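PDB 6CPU: phosphodiesterase from Candida albicans, which belongs to the phosphodiesterase family of the HD clan, and carries a zinc ion and a magnesium ion in this model. Local coordinates for residues 425-428 and 429-433; 531-535 and 536-540; 444-447 and 448-452. All coordinates share one frame; numbering follows the deposited sequence.

Contact 1: 425-428 and 429-433; sequences GEHN and EYVNR
Val431 N donates to His427 O at 3.1 Å, and Asn432 N to Asn428 O at 2.9 Å. One residue earlier the grip is looser: Glu426 O gets weak bonds from Glu429 N and from Tyr430 N. The Tyr430 ring comes up to the same oxygen, with CD2 3.2 Å from Glu426 O, in an oblique approach. Tyr430 CG sits anti to its own carbonyl carbon (chi1 -66°), which swings the ring back toward the start of the helix, and CE2 then meets Glu426 CB at 4.0 Å.

All this is the opening turn of helix 427-438, with Glu426 at the N-cap. Among the apolar contacts, Val431 CG2 lies 3.5 Å from His427 NE2 and just as near its CD2, again obliquely to the ring. On its other flank the His427 ring meets that of Phe536.

Charges pair one turn on. Arg433 NH1 reaches Glu429 OE1 at 2.8 Å in a salt bridge on the syn side of the carboxylate, though 30° out of its plane. Tyr430 CE1 lies 3.4 Å above one face of the same guanidinium, toward its rim, while Arg433 and Tyr430 also touch helix 446-462.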
# COMPACT_ATOMS: atom_id res chain seq x y z
N GLY A 425 12.72 5.06 -13.40
CA GLY A 425 13.13 5.80 -14.59
C GLY A 425 13.91 7.07 -14.27
O GLY A 425 14.52 7.66 -15.16
N GLU A 426 13.88 7.51 -13.01
CA GLU A 426 14.63 8.67 -12.55
C GLU A 426 15.76 8.28 -11.59
O GLU A 426 16.30 9.15 -10.90
CB GLU A 426 13.71 9.65 -11.83
CG GLU A 426 12.53 10.12 -12.66
CD GLU A 426 12.96 10.89 -13.88
OE1 GLU A 426 13.74 11.86 -13.72
OE2 GLU A 426 12.51 10.53 -14.99
N HIS A 427 16.08 6.99 -11.52
CA HIS A 427 17.08 6.46 -10.60
C HIS A 427 18.41 7.20 -10.72
O HIS A 427 18.99 7.64 -9.72
CB HIS A 427 17.30 4.97 -10.86
CG HIS A 427 18.32 4.33 -9.97
ND1 HIS A 427 17.98 3.49 -8.93
CD2 HIS A 427 19.67 4.40 -9.98
CE1 HIS A 427 19.08 3.07 -8.33
NE2 HIS A 427 20.12 3.61 -8.94
N ASN A 428 18.89 7.35 -11.96
CA ASN A 428 20.18 7.99 -12.23
C ASN A 428 20.25 9.44 -11.76
O ASN A 428 21.30 9.90 -11.31
CB ASN A 428 20.53 7.91 -13.72
CG ASN A 428 20.80 6.49 -14.19
OD1 ASN A 428 20.72 6.19 -15.38
ND2 ASN A 428 21.15 5.61 -13.26
N GLU A 429 19.13 10.16 -11.85
CA GLU A 429 19.10 11.56 -11.46
C GLU A 429 19.36 11.73 -9.96
O GLU A 429 20.12 12.61 -9.56
CB GLU A 429 17.79 12.23 -11.89
CG GLU A 429 17.96 13.57 -12.60
CD GLU A 429 17.81 14.78 -11.69
OE1 GLU A 429 16.76 14.90 -11.03
OE2 GLU A 429 18.74 15.62 -11.65
N TYR A 430 18.75 10.87 -9.14
CA TYR A 430 18.97 10.92 -7.68
C TYR A 430 20.38 10.44 -7.29
O TYR A 430 20.98 10.97 -6.36
CB TYR A 430 17.89 10.15 -6.90
CG TYR A 430 16.53 10.80 -7.04
CD1 TYR A 430 16.17 11.88 -6.23
CD2 TYR A 430 15.63 10.37 -8.00
CE1 TYR A 430 14.93 12.51 -6.38
CE2 TYR A 430 14.40 10.98 -8.16
CZ TYR A 430 14.05 12.05 -7.35
OH TYR A 430 12.81 12.64 -7.53
N VAL A 431 20.89 9.46 -8.02
CA VAL A 431 22.27 8.99 -7.81
C VAL A 431 23.27 10.12 -8.08
O VAL A 431 24.23 10.29 -7.32
CB VAL A 431 22.59 7.77 -8.70
CG1 VAL A 431 24.09 7.46 -8.69
CG2 VAL A 431 21.80 6.56 -8.24
N ASN A 432 23.03 10.90 -9.14
CA ASN A 432 23.88 12.04 -9.47
C ASN A 432 23.66 13.25 -8.56
O ASN A 432 24.59 14.02 -8.32
CB ASN A 432 23.68 12.45 -10.94
CG ASN A 432 24.11 11.37 -11.91
OD1 ASN A 432 24.81 10.43 -11.54
ND2 ASN A 432 23.69 11.49 -13.16
N ARG A 433 22.44 13.42 -8.06
CA ARG A 433 22.15 14.47 -7.07
C ARG A 433 22.79 14.16 -5.72
O ARG A 433 23.05 15.07 -4.93
CB ARG A 433 20.64 14.66 -6.91
CG ARG A 433 20.01 15.37 -8.08
CD ARG A 433 18.55 15.01 -8.27
NE ARG A 433 17.67 15.70 -7.33
CZ ARG A 433 16.35 15.74 -7.44
NH1 ARG A 433 15.72 15.12 -8.44
NH2 ARG A 433 15.63 16.39 -6.53

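Contact 2: 531-535 and 536-540; sequences FFINL and FAENL
Helix 525-547 widens here into a pi-type turn at 533-535, and the turn is spelled out by where the backbone N-H groups go. Phe532 O accepts twice, from Phe536 N at 2.9 Å and from Ala537 N at 3.1 Å. The first donor stands above the carbonyl plane, and the second is tilted only slightly from it. Next comes Glu538 N, bonded to Ile533 O at 2.9 Å in the carbonyl plane; like the Ala537 bond, it spans five residues instead of the usual four. The axes of the short segments 531-535 and 536-540 differ in direction by 35°.

On one flank of the turn two phenyl groups meet. Phe536 CB lies over a face of the Phe532 ring, 4.3 Å from its centroid, a CH-pi contact offset toward the rim. The rings themselves are oblique, planes at 52°, with Phe532 CD1 near the edge of the Phe536 ring, 3.7 Å from CD2. Phe532 CG is anti to its backbone N (chi1 -171°), which carries the ring forward along the helix, where its CE2 also reaches Ala537 CB. Beyond the pair lie Ile463, against Phe532, and Met424, against Phe536.

On another flank Asn534 and Glu538 run side by side, their end groups nearly coplanar and Asn534 OD1 3.6 Å from Glu538 OE1. Lys562 NZ, which donates to Asn534 OD1 and forms a salt bridge with Glu538 OE1, probably explains why the two oxygens can lie so close; its charge would also help keep the carboxylate ionised, and the pairing ties the turn to helix 552-569.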
# COMPACT_ATOMS: atom_id res chain seq x y z
N PHE A 531 21.14 -9.72 -11.67
CA PHE A 531 20.82 -8.60 -12.57
C PHE A 531 20.52 -7.34 -11.77
O PHE A 531 21.16 -6.30 -11.97
CB PHE A 531 19.62 -8.98 -13.46
CG PHE A 531 19.15 -7.88 -14.39
CD1 PHE A 531 19.57 -7.84 -15.72
CD2 PHE A 531 18.28 -6.89 -13.94
CE1 PHE A 531 19.14 -6.83 -16.57
CE2 PHE A 531 17.85 -5.88 -14.79
CZ PHE A 531 18.28 -5.85 -16.10
N PHE A 532 19.57 -7.44 -10.84
CA PHE A 532 19.11 -6.27 -10.08
C PHE A 532 20.16 -5.70 -9.13
O PHE A 532 20.29 -4.48 -9.00
CB PHE A 532 17.83 -6.60 -9.30
CG PHE A 532 17.19 -5.39 -8.69
CD1 PHE A 532 16.38 -4.56 -9.45
CD2 PHE A 532 17.43 -5.05 -7.36
CE1 PHE A 532 15.80 -3.43 -8.89
CE2 PHE A 532 16.86 -3.92 -6.80
CZ PHE A 532 16.04 -3.11 -7.57
N ILE A 533 20.91 -6.58 -8.46
CA ILE A 533 21.96 -6.14 -7.54
C ILE A 533 23.08 -5.40 -8.27
O ILE A 533 23.52 -4.34 -7.84
CB ILE A 533 22.54 -7.32 -6.73
CG1 ILE A 533 21.50 -7.82 -5.72
CG2 ILE A 533 23.82 -6.91 -6.00
CD1 ILE A 533 21.74 -9.23 -5.24
N ASN A 534 23.54 -5.97 -9.39
CA ASN A 534 24.61 -5.34 -10.18
C ASN A 534 24.17 -4.02 -10.80
O ASN A 534 24.84 -3.00 -10.64
CB ASN A 534 25.12 -6.30 -11.26
CG ASN A 534 26.03 -7.38 -10.71
OD1 ASN A 534 26.76 -7.16 -9.74
ND2 ASN A 534 25.99 -8.56 -11.32
N LEU A 535 23.03 -4.03 -11.48
CA LEU A 535 22.60 -2.87 -12.25
C LEU A 535 21.95 -1.75 -11.42
O LEU A 535 21.93 -0.62 -11.88
CB LEU A 535 21.69 -3.31 -13.40
CG LEU A 535 22.44 -4.12 -14.47
CD1 LEU A 535 21.52 -5.08 -15.21
CD2 LEU A 535 23.15 -3.19 -15.45
N PHE A 536 21.44 -2.06 -10.22
CA PHE A 536 20.80 -1.02 -9.38
C PHE A 536 21.22 -0.98 -7.90
O PHE A 536 21.69 0.05 -7.42
CB PHE A 536 19.26 -1.14 -9.46
CG PHE A 536 18.71 -0.94 -10.85
CD1 PHE A 536 18.87 0.27 -11.50
CD2 PHE A 536 18.03 -1.96 -11.50
CE1 PHE A 536 18.36 0.46 -12.78
CE2 PHE A 536 17.52 -1.79 -12.77
CZ PHE A 536 17.69 -0.57 -13.42
N ALA A 537 21.04 -2.09 -7.18
CA ALA A 537 21.08 -2.05 -5.71
C ALA A 537 22.47 -1.78 -5.13
O ALA A 537 22.65 -0.87 -4.31
CB ALA A 537 20.53 -3.35 -5.13
N GLU A 538 23.45 -2.58 -5.55
CA GLU A 538 24.82 -2.47 -5.04
C GLU A 538 25.27 -1.01 -5.03
O GLU A 538 25.71 -0.51 -4.01
CB GLU A 538 25.79 -3.33 -5.85
CG GLU A 538 27.17 -3.48 -5.22
CD GLU A 538 27.90 -4.74 -5.65
OE1 GLU A 538 27.55 -5.31 -6.71
OE2 GLU A 538 28.82 -5.17 -4.93
N ASN A 539 25.13 -0.34 -6.17
CA ASN A 539 25.58 1.05 -6.30
C ASN A 539 24.82 2.04 -5.43
O ASN A 539 25.44 2.93 -4.84
CB ASN A 539 25.53 1.49 -7.76
CG ASN A 539 26.59 0.82 -8.61
OD1 ASN A 539 27.65 0.45 -8.12
ND2 ASN A 539 26.30 0.66 -9.89
N LEU A 540 23.50 1.91 -5.35
CA LEU A 540 22.70 2.84 -4.54
C LEU A 540 23.00 2.70 -3.05
O LEU A 540 23.20 3.70 -2.35
CB LEU A 540 21.20 2.64 -4.77
CG LEU A 540 20.27 3.53 -3.94
CD1 LEU A 540 20.39 4.99 -4.34
CD2 LEU A 540 18.82 3.06 -4.06

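Contact 3: 444-447 and 448-452; sequences LNHD and NTVKL
Asn445 O is gripped twice by one residue: Thr449 OG1 donates to it at 2.8 Å and Thr449 N at 3.0 Å. The two donors come from opposite faces of the carbonyl plane, the hydroxyl standing well above it and the amide less tilted. Thr449 OG1 lies beside its own backbone N, anti to the carbonyl carbon (chi1 -65°), and this turns the hydroxyl back to the carbonyl one turn earlier.

Asn445 is the N-cap of helix 446-462, and its side-chain OD1 accepts Asn448 N at 2.8 Å in an almost straight bond, 172° at the hydrogen. With CG tucked between the backbone N and the carbonyl carbon (chi1 64°), the amide folds over the helix end and meets an N-H of the first turn, which has no preceding helical carbonyl to pair with. The Asn448 side chain crosses that of Asn445 at a slant. Regular helical bonds follow, from Val450 N to His446 O and from Lys451 N to Asp447 O.

The apolar contacts flank this cap. Val450 CG2 sits over one face of the His446 imidazole, 4.0 Å from its centroid, in a CH-pi contact displaced toward the rim. Leu444, just before the cap, crosses Asn448 at about a right angle, with CD2 4.0 Å from Asn448 CB, and its CD1 reaches Leu452 CD2 at 4.0 Å.

Outside the turn, Asp447 OD1 is hydrogen-bonded to Ser407 OG. Leu444, Thr449 and Leu452 pack on Phe437 of helix 427-438, whereas His446 and Val450 touch Gln338 of helix 336-348 and Val450 also meets Leu414 of helix 411-421.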
# COMPACT_ATOMS: atom_id res chain seq x y z
N LEU A 444 23.17 22.43 -1.11
CA LEU A 444 21.72 22.67 -1.13
C LEU A 444 21.31 23.44 0.11
O LEU A 444 21.97 23.35 1.15
CB LEU A 444 20.96 21.35 -1.16
CG LEU A 444 21.18 20.41 -2.35
CD1 LEU A 444 20.66 19.02 -2.03
CD2 LEU A 444 20.50 20.97 -3.59
N ASN A 445 20.20 24.17 0.03
CA ASN A 445 19.57 24.74 1.22
C ASN A 445 18.96 23.62 2.09
O ASN A 445 19.03 22.44 1.73
CB ASN A 445 18.53 25.82 0.86
CG ASN A 445 17.33 25.28 0.07
OD1 ASN A 445 16.98 24.11 0.17
ND2 ASN A 445 16.70 26.15 -0.70
N HIS A 446 18.38 23.99 3.23
CA HIS A 446 17.86 23.01 4.17
C HIS A 446 16.68 22.22 3.58
O HIS A 446 16.67 20.99 3.64
CB HIS A 446 17.45 23.67 5.49
CG HIS A 446 17.04 22.69 6.55
ND1 HIS A 446 17.85 21.65 6.93
CD2 HIS A 446 15.92 22.60 7.29
CE1 HIS A 446 17.24 20.94 7.87
NE2 HIS A 446 16.06 21.50 8.10
N ASP A 447 15.72 22.93 2.99
CA ASP A 447 14.55 22.30 2.36
C ASP A 447 14.95 21.22 1.35
O ASP A 447 14.49 20.08 1.45
CB ASP A 447 13.67 23.35 1.68
CG ASP A 447 12.89 24.21 2.67
OD1 ASP A 447 13.04 24.02 3.90
OD2 ASP A 447 12.11 25.08 2.22
N ASN A 448 15.82 21.56 0.40
CA ASN A 448 16.26 20.59 -0.61
C ASN A 448 17.16 19.48 -0.06
O ASN A 448 17.26 18.41 -0.66
CB ASN A 448 16.93 21.30 -1.79
CG ASN A 448 15.98 22.18 -2.58
OD1 ASN A 448 14.78 21.89 -2.67
ND2 ASN A 448 16.49 23.26 -3.14
N THR A 449 17.81 19.74 1.07
CA THR A 449 18.58 18.71 1.77
C THR A 449 17.64 17.68 2.43
O THR A 449 17.88 16.48 2.33
CB THR A 449 19.51 19.34 2.84
OG1 THR A 449 20.49 20.15 2.18
CG2 THR A 449 20.22 18.27 3.66
N VAL A 450 16.60 18.16 3.09
CA VAL A 450 15.58 17.28 3.67
C VAL A 450 14.95 16.42 2.56
O VAL A 450 14.84 15.20 2.69
CB VAL A 450 14.50 18.09 4.43
CG1 VAL A 450 13.29 17.23 4.78
CG2 VAL A 450 15.10 18.68 5.70
N LYS A 451 14.57 17.06 1.45
CA LYS A 451 14.00 16.36 0.29
C LYS A 451 14.90 15.26 -0.22
O LYS A 451 14.44 14.17 -0.53
CB LYS A 451 13.72 17.32 -0.86
CG LYS A 451 12.44 18.11 -0.76
CD LYS A 451 12.40 19.16 -1.85
CE LYS A 451 10.99 19.44 -2.31
NZ LYS A 451 10.93 20.72 -3.08
N LEU A 452 16.20 15.54 -0.35
CA LEU A 452 17.12 14.58 -0.93
C LEU A 452 17.35 13.38 -0.01
O LEU A 452 17.34 12.24 -0.48
CB LEU A 452 18.46 15.23 -1.28
CG LEU A 452 19.50 14.29 -1.89
CD1 LEU A 452 19.08 13.80 -3.27
CD2 LEU A 452 20.86 14.98 -1.96

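In the fold
All three contacts are local, so none closes a long loop; they come one after another along the chain and neither nest nor cross. Contact 1 opens helix 427-438, contact 3 opens helix 446-462, the next helix in the chain, and contact 2 lies well inside the later helix 525-547. Contact 1 is the one in the middle: its centre is about 13 Å from that of contact 2 and about 16 Å from that of contact 3, and it touches both, with His427 reaching helix 525-547 at Leu540 and Arg433 against Leu452. Contacts 2 and 3 stay about 9 Å apart at their nearest atoms. Together they link three helices within the phosphodiesterase family region.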